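Local structure of flap endonuclease 1 (Desulfurococcus amylolyticus, 3ORY) at residues 18-23 with 231-236; 13-18 with 245-250; 48-53 with 66-71; 41-46 with 141-146; 35-40 with 86-91. The protein probably cuts the 5' flaps of branched DNA, as other metal-dependent nucleases of the FEN1/XPG family do during replication and repair. All coordinates share one frame; numbering follows the deposited sequence.

Interaction 1. Residues 18-23 with 231-236; sequences IIPGEA and VQLGIT
E22 and Q232 both start with CG anti to the carbonyl carbon (chi1 -60° and -76°), and both chains then bend at chi2; the two meet at about a right angle. Q232 CD lies 3.6 Å from E22 CB, so the amide carbon rests against the root of the glutamate, while the amide oxygen ends up beside the carboxylate, Q232 OE1 3.4 Å from E22 CD. The two flat groups are 35° apart. Deeper in, the ring of P20 fills the corner between two residues of the last helical turn: P20 CG touches Q232 CB at 3.8 Å and L233 CD2 at 3.9 Å. L233 CD2 also packs on the carbonyl of I18, 3.4 Å from I18 O. An alanine in place of P20 would probably open a gap beside Q232 CB and L233 CD2, since CG and CD of the ring make these contacts. Beyond L233, G234 closes helix 226-233 with a Schellman motif. No hydrogen bond joins the segments. Apolar contact carries the buried half, whereas Q232 OE1 and the E22 carboxylate are acceptors facing each other, a pairing that probably adds little attraction at this exposed end.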
# COMPACT_ATOMS: atom_id res chain seq x y z
N ILE A 18 0.87 5.40 16.44
CA ILE A 18 -0.24 5.63 17.37
C ILE A 18 -1.18 4.44 17.52
O ILE A 18 -2.08 4.48 18.35
CB ILE A 18 -1.05 6.94 17.10
CG1 ILE A 18 -1.80 6.88 15.77
CG2 ILE A 18 -0.15 8.17 17.20
CD1 ILE A 18 -2.95 7.90 15.66
N ILE A 19 -0.98 3.38 16.74
CA ILE A 19 -1.81 2.18 16.88
C ILE A 19 -1.48 1.43 18.19
O ILE A 19 -0.37 0.94 18.34
CB ILE A 19 -1.67 1.20 15.70
CG1 ILE A 19 -1.89 1.90 14.34
CG2 ILE A 19 -2.61 0.01 15.89
CD1 ILE A 19 -3.28 2.54 14.15
N PRO A 20 -2.44 1.34 19.12
CA PRO A 20 -2.16 0.59 20.35
C PRO A 20 -2.13 -0.92 20.11
O PRO A 20 -2.77 -1.42 19.18
CB PRO A 20 -3.30 0.97 21.30
CG PRO A 20 -4.35 1.65 20.46
CD PRO A 20 -3.84 1.80 19.05
N GLY A 21 -1.38 -1.63 20.96
CA GLY A 21 -1.24 -3.08 20.90
C GLY A 21 -2.56 -3.84 20.86
O GLY A 21 -2.69 -4.82 20.12
N GLU A 22 -3.53 -3.39 21.65
CA GLU A 22 -4.84 -4.05 21.73
C GLU A 22 -5.64 -3.97 20.43
O GLU A 22 -6.60 -4.72 20.24
CB GLU A 22 -5.68 -3.48 22.87
CG GLU A 22 -5.06 -3.61 24.26
CD GLU A 22 -4.31 -2.35 24.71
OE1 GLU A 22 -3.61 -1.71 23.88
OE2 GLU A 22 -4.43 -2.01 25.91
N ALA A 23 -5.25 -3.06 19.54
CA ALA A 23 -5.98 -2.81 18.29
C ALA A 23 -5.44 -3.60 17.08
O ALA A 23 -6.10 -3.69 16.04
CB ALA A 23 -6.02 -1.31 17.99
N VAL A 231 -12.15 2.63 19.89
CA VAL A 231 -12.40 2.44 21.32
C VAL A 231 -11.10 2.53 22.13
O VAL A 231 -11.03 3.29 23.10
CB VAL A 231 -13.10 1.08 21.63
CG1 VAL A 231 -13.19 0.83 23.14
CG2 VAL A 231 -14.51 1.02 21.01
N GLN A 232 -10.07 1.78 21.72
CA GLN A 232 -8.78 1.77 22.43
C GLN A 232 -8.14 3.15 22.47
O GLN A 232 -7.59 3.56 23.49
CB GLN A 232 -7.80 0.77 21.79
CG GLN A 232 -8.07 -0.68 22.12
CD GLN A 232 -8.14 -0.94 23.61
OE1 GLN A 232 -7.23 -0.58 24.37
NE2 GLN A 232 -9.23 -1.56 24.05
N LEU A 233 -8.24 3.88 21.36
CA LEU A 233 -7.71 5.24 21.30
C LEU A 233 -8.61 6.25 22.02
O LEU A 233 -8.19 7.37 22.30
CB LEU A 233 -7.47 5.68 19.85
CG LEU A 233 -6.23 5.13 19.14
CD1 LEU A 233 -6.12 5.70 17.74
CD2 LEU A 233 -4.97 5.46 19.92
N GLY A 234 -9.85 5.85 22.30
CA GLY A 234 -10.83 6.74 22.93
C GLY A 234 -11.26 7.89 22.04
O GLY A 234 -11.47 9.01 22.52
N ILE A 235 -11.36 7.62 20.74
CA ILE A 235 -11.72 8.65 19.75
C ILE A 235 -12.88 8.20 18.85
O ILE A 235 -13.15 7.01 18.73
CB ILE A 235 -10.50 9.06 18.85
CG1 ILE A 235 -9.98 7.86 18.04
CG2 ILE A 235 -9.38 9.68 19.68
CD1 ILE A 235 -8.92 8.22 17.01
N THR A 236 -13.56 9.16 18.24
CA THR A 236 -14.61 8.89 17.27
C THR A 236 -13.98 8.71 15.89
O THR A 236 -12.80 9.05 15.69
CB THR A 236 -15.61 10.06 17.19
OG1 THR A 236 -14.91 11.22 16.73
CG2 THR A 236 -16.25 10.34 18.58

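Interaction 2. Residues 13-18 with 245-250; sequences VDLKDI and ILLGTD
V13 and L247 bring the backbones closest, with 6.9 Å between V13 CA and L247 CA, where an irregular stretch near the N-terminus passes the last turn of helix 237-247. L247 carries the helix side of the contact. Its CG stands anti to the carbonyl carbon (chi1 -61°), and the branch that does the touching is CD1. This one methyl meets three residues: L15 CD2 at 3.6 Å from L247 CD1, the backbone oxygen of D14, and V13 CG1, the last at 4.2 Å from L247 CD1. The side chains of L15 and L247 cross obliquely, methyl against methyl. V13 divides its two branches, with CG1 turned to the leucine and CG2 over the chain just past the helix, where V13 CG2 lies 3.8 Å from G248 O. G248 has positive phi and turns the chain out of the helix there. On the other side the chain is folded back by its own bonds: D14 OD1 accepts from K16 N at 3.0 Å, an Asx turn in which the donor stands above the carboxylate plane, and I18 N bonds to L15 O. D189 holds V13 N, and L15 lies along helix 237-247, against I243 and L240, one and two turns before L247. D250 pairs with K101 in a salt bridge, and T249 OG1 bonds with N252. Between the segments no polar bond forms; what joins them is contact of methyl groups with one another and with backbone oxygens, with little directionality.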
# COMPACT_ATOMS: atom_id res chain seq x y z
N VAL A 13 -1.48 8.02 4.55
CA VAL A 13 -1.58 8.43 5.93
C VAL A 13 -0.98 7.32 6.78
O VAL A 13 -1.51 6.21 6.83
CB VAL A 13 -3.06 8.68 6.31
CG1 VAL A 13 -3.20 9.00 7.81
CG2 VAL A 13 -3.65 9.81 5.45
N ASP A 14 0.14 7.61 7.44
CA ASP A 14 0.83 6.61 8.25
C ASP A 14 0.55 6.85 9.74
O ASP A 14 0.96 7.87 10.30
CB ASP A 14 2.34 6.63 7.93
CG ASP A 14 3.14 5.57 8.71
OD1 ASP A 14 2.55 4.69 9.37
OD2 ASP A 14 4.39 5.62 8.63
N LEU A 15 -0.15 5.91 10.37
CA LEU A 15 -0.53 6.00 11.78
C LEU A 15 0.20 4.98 12.64
O LEU A 15 -0.13 4.78 13.81
CB LEU A 15 -2.04 5.81 11.94
CG LEU A 15 -2.97 6.74 11.14
CD1 LEU A 15 -4.42 6.38 11.44
CD2 LEU A 15 -2.69 8.19 11.46
N LYS A 16 1.21 4.32 12.05
CA LYS A 16 1.91 3.22 12.70
C LYS A 16 2.20 3.42 14.18
O LYS A 16 1.91 2.53 14.99
CB LYS A 16 3.21 2.90 11.96
CG LYS A 16 3.89 1.62 12.42
CD LYS A 16 5.07 1.25 11.50
CE LYS A 16 5.61 -0.14 11.82
NZ LYS A 16 5.98 -0.28 13.26
N ASP A 17 2.77 4.55 14.56
CA ASP A 17 3.17 4.67 15.96
C ASP A 17 2.10 5.20 16.92
O ASP A 17 2.40 5.41 18.10
CB ASP A 17 4.53 5.37 16.13
CG ASP A 17 4.67 6.60 15.28
OD1 ASP A 17 3.73 7.43 15.26
OD2 ASP A 17 5.74 6.72 14.62
N ILE A 18 0.87 5.40 16.44
CA ILE A 18 -0.24 5.63 17.37
C ILE A 18 -1.18 4.44 17.52
O ILE A 18 -2.08 4.48 18.35
CB ILE A 18 -1.05 6.94 17.10
CG1 ILE A 18 -1.80 6.88 15.77
CG2 ILE A 18 -0.15 8.17 17.20
CD1 ILE A 18 -2.95 7.90 15.66
N ILE A 245 -6.23 14.37 8.41
CA ILE A 245 -6.22 15.70 7.80
C ILE A 245 -5.03 16.53 8.32
O ILE A 245 -4.39 17.27 7.55
CB ILE A 245 -7.58 16.43 8.02
CG1 ILE A 245 -8.69 15.73 7.21
CG2 ILE A 245 -7.48 17.91 7.64
CD1 ILE A 245 -10.12 16.17 7.55
N LEU A 246 -4.73 16.40 9.61
CA LEU A 246 -3.58 17.10 10.19
C LEU A 246 -2.28 16.60 9.59
O LEU A 246 -1.32 17.37 9.41
CB LEU A 246 -3.56 16.97 11.71
CG LEU A 246 -4.67 17.73 12.45
CD1 LEU A 246 -4.51 17.56 13.96
CD2 LEU A 246 -4.63 19.20 12.08
N LEU A 247 -2.25 15.31 9.29
CA LEU A 247 -1.07 14.70 8.69
C LEU A 247 -0.96 14.99 7.18
O LEU A 247 0.16 15.13 6.65
CB LEU A 247 -1.05 13.19 8.97
CG LEU A 247 -1.00 12.79 10.45
CD1 LEU A 247 -0.97 11.26 10.57
CD2 LEU A 247 0.21 13.41 11.15
N GLY A 248 -2.10 15.10 6.51
CA GLY A 248 -2.14 15.46 5.10
C GLY A 248 -2.80 14.43 4.21
O GLY A 248 -2.44 13.25 4.23
N THR A 249 -3.78 14.88 3.41
CA THR A 249 -4.53 14.02 2.49
C THR A 249 -4.34 14.51 1.06
O THR A 249 -3.64 15.50 0.84
CB THR A 249 -6.04 14.05 2.82
OG1 THR A 249 -6.56 15.35 2.51
CG2 THR A 249 -6.30 13.76 4.31
N ASP A 250 -4.96 13.84 0.09
CA ASP A 250 -4.95 14.34 -1.30
C ASP A 250 -5.45 15.78 -1.40
O ASP A 250 -5.05 16.52 -2.29
CB ASP A 250 -5.83 13.46 -2.20
CG ASP A 250 -5.15 12.18 -2.64
OD1 ASP A 250 -3.89 12.15 -2.73
OD2 ASP A 250 -5.88 11.21 -2.92

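Interaction 3. Residues 48-53 with 66-71; sequences QFLAAI and GRITSH
S70, L50 and H71 carry most of this contact. S70 sits in the first turn of helix 70-84 with OG anti to the carbonyl carbon (chi1 -70°), and that hydroxyl gives its hydrogen to the carbonyl that follows helix 42-52: S70 OG lies 2.7 Å from I53 O. The donor is tilted 27° from the carbonyl plane. S70 OG also bonds with L61 N, so the serine pins the connecting loop as well as the helix end. L50 works through CD2, which lies 3.8 Å from I68 CG2, the two side chains crossing at about a right angle, and 3.9 Å from H71 CB. L50 and H71 run side by side, pointing the same way. Behind them F49 sets its ring near the backbone, with F49 CD2 3.6 Å from H71 O. Beyond the segments M145 packs on both L50 and H71. The two helices and their loop connect, in sequence, the neighbouring parallel strands 37-41 and 88-93, a beta-alpha-beta crossover with two helices, consistent with the PIN-like nuclease fold of the XPG N-terminal region.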
# COMPACT_ATOMS: atom_id res chain seq x y z
N GLN A 48 4.88 -0.48 -3.12
CA GLN A 48 5.65 -1.41 -2.27
C GLN A 48 6.62 -2.25 -3.09
O GLN A 48 7.80 -2.38 -2.71
CB GLN A 48 4.75 -2.32 -1.43
CG GLN A 48 3.81 -1.60 -0.47
CD GLN A 48 4.47 -0.45 0.29
OE1 GLN A 48 5.59 -0.57 0.79
NE2 GLN A 48 3.74 0.66 0.40
N PHE A 49 6.14 -2.79 -4.21
CA PHE A 49 6.97 -3.60 -5.10
C PHE A 49 8.10 -2.78 -5.72
O PHE A 49 9.24 -3.26 -5.85
CB PHE A 49 6.11 -4.23 -6.20
CG PHE A 49 4.98 -5.09 -5.68
CD1 PHE A 49 5.15 -5.88 -4.54
CD2 PHE A 49 3.76 -5.13 -6.36
CE1 PHE A 49 4.10 -6.68 -4.05
CE2 PHE A 49 2.71 -5.94 -5.89
CZ PHE A 49 2.88 -6.71 -4.74
N LEU A 50 7.79 -1.55 -6.10
CA LEU A 50 8.80 -0.64 -6.65
C LEU A 50 9.95 -0.41 -5.68
O LEU A 50 11.11 -0.35 -6.09
CB LEU A 50 8.17 0.69 -7.08
CG LEU A 50 7.37 0.69 -8.38
CD1 LEU A 50 6.63 2.04 -8.57
CD2 LEU A 50 8.26 0.40 -9.58
N ALA A 51 9.63 -0.30 -4.39
CA ALA A 51 10.63 -0.05 -3.36
C ALA A 51 11.34 -1.32 -2.87
O ALA A 51 12.53 -1.29 -2.55
CB ALA A 51 9.98 0.68 -2.17
N ALA A 52 10.61 -2.44 -2.81
CA ALA A 52 11.13 -3.65 -2.15
C ALA A 52 11.85 -4.62 -3.09
O ALA A 52 12.72 -5.38 -2.66
CB ALA A 52 10.01 -4.37 -1.39
N ILE A 53 11.48 -4.60 -4.37
CA ILE A 53 12.05 -5.53 -5.32
C ILE A 53 13.16 -4.86 -6.13
O ILE A 53 12.90 -4.00 -6.97
CB ILE A 53 10.95 -6.20 -6.17
CG1 ILE A 53 10.02 -6.99 -5.23
CG2 ILE A 53 11.56 -7.14 -7.21
CD1 ILE A 53 8.67 -7.20 -5.76
N GLY A 66 15.44 -0.98 -21.07
CA GLY A 66 15.72 -0.06 -19.96
C GLY A 66 14.55 0.30 -19.05
O GLY A 66 14.69 1.16 -18.18
N ARG A 67 13.40 -0.34 -19.23
CA ARG A 67 12.20 -0.01 -18.43
C ARG A 67 12.16 -0.74 -17.08
O ARG A 67 12.50 -1.93 -16.99
CB ARG A 67 10.93 -0.30 -19.22
CG ARG A 67 10.81 0.49 -20.52
CD ARG A 67 9.65 -0.01 -21.37
NE ARG A 67 9.79 -1.43 -21.71
CZ ARG A 67 9.12 -2.04 -22.67
NH1 ARG A 67 8.25 -1.36 -23.42
NH2 ARG A 67 9.32 -3.33 -22.91
N ILE A 68 11.72 -0.03 -16.04
CA ILE A 68 11.56 -0.62 -14.70
C ILE A 68 10.51 -1.74 -14.72
O ILE A 68 9.46 -1.58 -15.32
CB ILE A 68 11.24 0.46 -13.63
CG1 ILE A 68 12.41 1.46 -13.53
CG2 ILE A 68 10.93 -0.17 -12.25
CD1 ILE A 68 12.14 2.69 -12.63
N THR A 69 10.83 -2.87 -14.10
CA THR A 69 9.90 -4.01 -14.09
C THR A 69 9.59 -4.49 -12.67
O THR A 69 8.83 -5.44 -12.50
CB THR A 69 10.43 -5.19 -14.91
OG1 THR A 69 11.72 -5.53 -14.44
CG2 THR A 69 10.50 -4.85 -16.40
N SER A 70 10.16 -3.82 -11.67
CA SER A 70 10.00 -4.19 -10.25
C SER A 70 8.54 -4.39 -9.84
O SER A 70 8.22 -5.30 -9.07
CB SER A 70 10.67 -3.16 -9.33
OG SER A 70 12.08 -3.22 -9.44
N HIS A 71 7.66 -3.53 -10.35
CA HIS A 71 6.24 -3.54 -10.00
C HIS A 71 5.54 -4.79 -10.53
O HIS A 71 4.68 -5.36 -9.85
CB HIS A 71 5.55 -2.28 -10.54
CG HIS A 71 5.67 -2.12 -12.02
ND1 HIS A 71 6.88 -2.06 -12.66
CD2 HIS A 71 4.73 -2.02 -12.98
CE1 HIS A 71 6.68 -1.93 -13.96
NE2 HIS A 71 5.38 -1.90 -14.18

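Interaction 4. Residues 41-46 with 141-146; sequences DGYNAL and LTEEMV
Y43 and L46 pack on a segment, 141-146, whose helix starts with an unusual capping box: T142 OG1 accepts from M145 N at 3.2 Å, and the return bond, which is weak, runs from T142 N to a sulfur, M145 SD, 3.5 Å away. Across the contact the meeting is apolar. Y43 is turned so that CG is anti to the carbonyl carbon (chi1 -71°), and its side chain crosses those of L141 and V146 at about a right angle. L141 CD2 touches the root of the ring, 4.0 Å from Y43 CG, and V146 CG2 touches farther out, 3.6 Å from Y43 CE1. The other methyl of L141 serves L46: L141 CD1 lies 4.0 Å from L46 CB and equally near L46 CD1, so the leucine spans two residues of helix 42-52. The phenol oxygen only comes near E143 and bonds instead with K96 O. An alanine in place of Y43 would probably leave V146 CG2 and L141 CD2 facing a gap and K96 O without its mate. At the start of helix 42-52, D41 OD2 accepts from N44 N at 3.0 Å, an N-cap met nearly along the C-O axis. A bound phosphate, probably from the crystallisation liquor, lies about 4 Å from the Y43 side chain. Strand 37-41 leads into helix 42-52 at D41, whose backbone bonds with A184 of strand 182-184, and F93 of strand 88-93 packs against Y43, L46 and V146, placing helix 143-156 beside this end of the sheet.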
# COMPACT_ATOMS: atom_id res chain seq x y z
N ASP A 41 -5.29 -2.55 -2.18
CA ASP A 41 -5.17 -1.29 -2.88
C ASP A 41 -4.05 -1.41 -3.90
O ASP A 41 -2.93 -1.80 -3.57
CB ASP A 41 -4.92 -0.13 -1.92
CG ASP A 41 -4.91 1.19 -2.64
OD1 ASP A 41 -6.00 1.75 -2.89
OD2 ASP A 41 -3.80 1.65 -2.98
N GLY A 42 -4.40 -1.11 -5.15
CA GLY A 42 -3.52 -1.31 -6.29
C GLY A 42 -2.28 -0.43 -6.28
O GLY A 42 -1.17 -0.94 -6.33
N TYR A 43 -2.46 0.88 -6.19
CA TYR A 43 -1.32 1.81 -6.23
C TYR A 43 -0.37 1.56 -5.07
O TYR A 43 0.85 1.56 -5.26
CB TYR A 43 -1.78 3.29 -6.25
CG TYR A 43 -2.41 3.76 -7.55
CD1 TYR A 43 -2.76 2.85 -8.56
CD2 TYR A 43 -2.70 5.11 -7.77
CE1 TYR A 43 -3.37 3.28 -9.74
CE2 TYR A 43 -3.30 5.55 -8.95
CZ TYR A 43 -3.63 4.63 -9.93
OH TYR A 43 -4.24 5.04 -11.10
N ASN A 44 -0.91 1.33 -3.87
CA ASN A 44 -0.04 1.12 -2.72
C ASN A 44 0.81 -0.12 -2.89
O ASN A 44 2.01 -0.10 -2.61
CB ASN A 44 -0.83 1.04 -1.41
CG ASN A 44 0.03 1.32 -0.21
OD1 ASN A 44 0.13 2.48 0.23
ND2 ASN A 44 0.67 0.29 0.32
N ALA A 45 0.20 -1.21 -3.36
CA ALA A 45 0.94 -2.44 -3.63
C ALA A 45 2.04 -2.21 -4.67
O ALA A 45 3.15 -2.67 -4.48
CB ALA A 45 -0.00 -3.59 -4.07
N LEU A 46 1.72 -1.51 -5.75
CA LEU A 46 2.71 -1.29 -6.80
C LEU A 46 3.88 -0.46 -6.28
O LEU A 46 5.03 -0.71 -6.64
CB LEU A 46 2.08 -0.64 -8.06
CG LEU A 46 1.02 -1.51 -8.76
CD1 LEU A 46 0.41 -0.79 -9.98
CD2 LEU A 46 1.58 -2.86 -9.17
N LEU A 141 5.54 5.79 -10.06
CA LEU A 141 4.49 4.95 -10.66
C LEU A 141 3.80 5.76 -11.75
O LEU A 141 3.28 6.83 -11.49
CB LEU A 141 3.47 4.51 -9.60
CG LEU A 141 2.33 3.62 -10.09
CD1 LEU A 141 2.88 2.28 -10.63
CD2 LEU A 141 1.32 3.39 -8.97
N THR A 142 3.79 5.23 -12.97
CA THR A 142 3.15 5.91 -14.10
C THR A 142 1.88 5.19 -14.53
O THR A 142 1.66 4.03 -14.19
CB THR A 142 4.06 5.97 -15.33
OG1 THR A 142 4.12 4.67 -15.92
CG2 THR A 142 5.48 6.45 -14.96
N GLU A 143 1.05 5.89 -15.29
CA GLU A 143 -0.17 5.32 -15.85
C GLU A 143 0.10 4.07 -16.72
O GLU A 143 -0.64 3.10 -16.65
CB GLU A 143 -0.96 6.41 -16.61
CG GLU A 143 -2.25 5.95 -17.31
CD GLU A 143 -3.27 5.29 -16.37
OE1 GLU A 143 -3.24 5.51 -15.13
OE2 GLU A 143 -4.11 4.54 -16.90
N GLU A 144 1.18 4.08 -17.51
CA GLU A 144 1.56 2.91 -18.31
C GLU A 144 1.87 1.69 -17.44
O GLU A 144 1.48 0.57 -17.77
CB GLU A 144 2.74 3.23 -19.26
CG GLU A 144 3.36 1.99 -19.96
CD GLU A 144 4.50 2.32 -20.94
OE1 GLU A 144 5.11 3.40 -20.83
OE2 GLU A 144 4.80 1.48 -21.81
N MET A 145 2.55 1.90 -16.31
CA MET A 145 2.84 0.81 -15.38
C MET A 145 1.55 0.25 -14.75
O MET A 145 1.42 -0.96 -14.55
CB MET A 145 3.81 1.25 -14.29
CG MET A 145 5.20 1.62 -14.84
SD MET A 145 6.12 2.75 -13.76
CE MET A 145 6.33 1.73 -12.33
N VAL A 146 0.59 1.15 -14.47
CA VAL A 146 -0.72 0.74 -13.97
C VAL A 146 -1.46 -0.10 -15.02
O VAL A 146 -2.02 -1.15 -14.72
CB VAL A 146 -1.56 1.96 -13.51
CG1 VAL A 146 -3.01 1.55 -13.18
CG2 VAL A 146 -0.89 2.63 -12.29

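Interaction 5. Residues 35-40 with 86-91; sequences GKIIVI and GIKPVY
I40 lies on one face of the Y91 ring: its CB is 4.1 Å from the ring centroid, 28° off the normal, a CH-pi contact, while I40 CD1 stands over the same ring 3.7 Å above the plane toward the rim. I40 CG2 comes to 3.5 Å from Y91 CE1. The two side chains run alongside each other, and the phenol oxygen bonds to T79. I40 CD1 also reaches the P89 ring, at 3.8 Å from P89 CB. All this hangs on a parallel ladder whose strands differ by 25° in direction. K88 N binds K36 O and I38 N binds K88 O; farther along V90 N takes I38 O, and I40 N reaches V90 O at 2.7 Å. Before the strands, G35 N bonds to G86 O. I37, V39, K88 and V90 turn to one face, where I37 CG2 meets V90 CG1 at 4.0 Å; I38, I40, P89 and Y91 turn to the other. Helix 70-84 packs on P89 and Y91, and helix 167-176 covers V39 on the opposite face. Strand 182-184 bonds along the far edge of 37-41, and strand 160-162 flanks 88-93, so this pair lies in the interior of the central sheet.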
# COMPACT_ATOMS: atom_id res chain seq x y z
N GLY A 35 -8.97 -18.87 2.58
CA GLY A 35 -10.38 -18.76 2.24
C GLY A 35 -10.96 -17.35 2.27
O GLY A 35 -12.08 -17.14 1.80
N LYS A 36 -10.22 -16.38 2.82
CA LYS A 36 -10.72 -14.99 2.90
C LYS A 36 -10.49 -14.21 1.61
O LYS A 36 -9.50 -14.41 0.91
CB LYS A 36 -10.10 -14.24 4.09
CG LYS A 36 -10.38 -14.87 5.47
CD LYS A 36 -11.80 -14.60 5.95
CE LYS A 36 -12.31 -15.68 6.92
NZ LYS A 36 -11.33 -16.02 7.98
N ILE A 37 -11.43 -13.33 1.31
CA ILE A 37 -11.28 -12.39 0.21
C ILE A 37 -10.61 -11.13 0.75
O ILE A 37 -11.11 -10.53 1.71
CB ILE A 37 -12.64 -12.05 -0.45
CG1 ILE A 37 -13.31 -13.33 -0.97
CG2 ILE A 37 -12.44 -10.99 -1.58
CD1 ILE A 37 -14.77 -13.17 -1.41
N ILE A 38 -9.49 -10.75 0.16
CA ILE A 38 -8.76 -9.57 0.60
C ILE A 38 -8.71 -8.57 -0.54
O ILE A 38 -8.29 -8.92 -1.66
CB ILE A 38 -7.32 -9.91 1.09
CG1 ILE A 38 -7.34 -10.92 2.24
CG2 ILE A 38 -6.54 -8.64 1.49
CD1 ILE A 38 -8.02 -10.45 3.50
N VAL A 39 -9.17 -7.35 -0.29
CA VAL A 39 -9.13 -6.32 -1.32
C VAL A 39 -7.88 -5.46 -1.18
O VAL A 39 -7.71 -4.73 -0.20
CB VAL A 39 -10.46 -5.52 -1.43
CG1 VAL A 39 -10.84 -4.84 -0.12
CG2 VAL A 39 -10.41 -4.52 -2.58
N ILE A 40 -7.00 -5.55 -2.17
CA ILE A 40 -5.67 -4.95 -2.08
C ILE A 40 -5.62 -3.65 -2.87
O ILE A 40 -5.86 -3.63 -4.08
CB ILE A 40 -4.58 -5.92 -2.62
CG1 ILE A 40 -4.69 -7.27 -1.89
CG2 ILE A 40 -3.17 -5.30 -2.47
CD1 ILE A 40 -3.94 -8.43 -2.61
N GLY A 86 -3.96 -19.59 0.10
CA GLY A 86 -5.41 -19.80 0.14
C GLY A 86 -6.23 -18.52 0.20
O GLY A 86 -7.46 -18.56 0.30
N ILE A 87 -5.55 -17.38 0.13
CA ILE A 87 -6.23 -16.07 0.11
C ILE A 87 -6.82 -15.82 -1.29
O ILE A 87 -6.21 -16.16 -2.30
CB ILE A 87 -5.27 -14.93 0.54
CG1 ILE A 87 -4.90 -15.07 2.03
CG2 ILE A 87 -5.90 -13.56 0.30
CD1 ILE A 87 -3.61 -14.37 2.41
N LYS A 88 -8.01 -15.24 -1.32
CA LYS A 88 -8.64 -14.87 -2.58
C LYS A 88 -8.45 -13.37 -2.81
O LYS A 88 -9.22 -12.56 -2.27
CB LYS A 88 -10.12 -15.27 -2.58
CG LYS A 88 -10.32 -16.78 -2.40
CD LYS A 88 -11.78 -17.18 -2.48
CE LYS A 88 -11.91 -18.70 -2.48
NZ LYS A 88 -13.29 -19.13 -2.17
N PRO A 89 -7.42 -12.99 -3.58
CA PRO A 89 -7.14 -11.56 -3.70
C PRO A 89 -7.93 -10.87 -4.81
O PRO A 89 -8.22 -11.47 -5.85
CB PRO A 89 -5.64 -11.53 -4.01
CG PRO A 89 -5.39 -12.81 -4.80
CD PRO A 89 -6.49 -13.80 -4.39
N VAL A 90 -8.27 -9.61 -4.56
CA VAL A 90 -8.83 -8.73 -5.57
C VAL A 90 -8.15 -7.37 -5.39
O VAL A 90 -8.01 -6.89 -4.26
CB VAL A 90 -10.38 -8.64 -5.49
CG1 VAL A 90 -10.86 -8.34 -4.06
CG2 VAL A 90 -10.94 -7.60 -6.49
N TYR A 91 -7.70 -6.78 -6.49
CA TYR A 91 -7.06 -5.48 -6.43
C TYR A 91 -8.08 -4.40 -6.73
O TYR A 91 -9.09 -4.65 -7.37
CB TYR A 91 -5.88 -5.42 -7.41
CG TYR A 91 -4.68 -6.21 -6.91
CD1 TYR A 91 -3.64 -5.58 -6.21
CD2 TYR A 91 -4.58 -7.58 -7.13
CE1 TYR A 91 -2.53 -6.31 -5.75
CE2 TYR A 91 -3.49 -8.31 -6.67
CZ TYR A 91 -2.48 -7.67 -5.98
OH TYR A 91 -1.42 -8.41 -5.54

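Interactions 3, 4 and 5 form one continuous block. Interaction 3 meets interaction 4 through M145, with H71 NE2 3.5 Å from M145 CB and L50 CD2 3.6 Å from M145 CE; interaction 4 meets interaction 5 where A45 CB lies 3.9 Å from I40 CG2. Strand 37-41 runs into helix 42-52, tying the sheet to both helix contacts. Interactions 1 and 2 share I18 and form a second group, their centres 15 Å apart, on successive helices 226-233 and 237-247. The groups approach most closely between interactions 2 and 4, nearest atoms about 7 Å apart. Separate bound phosphates, probably from the crystallisation liquor, lie near the Y43 side chain and about 5 Å from that of I18.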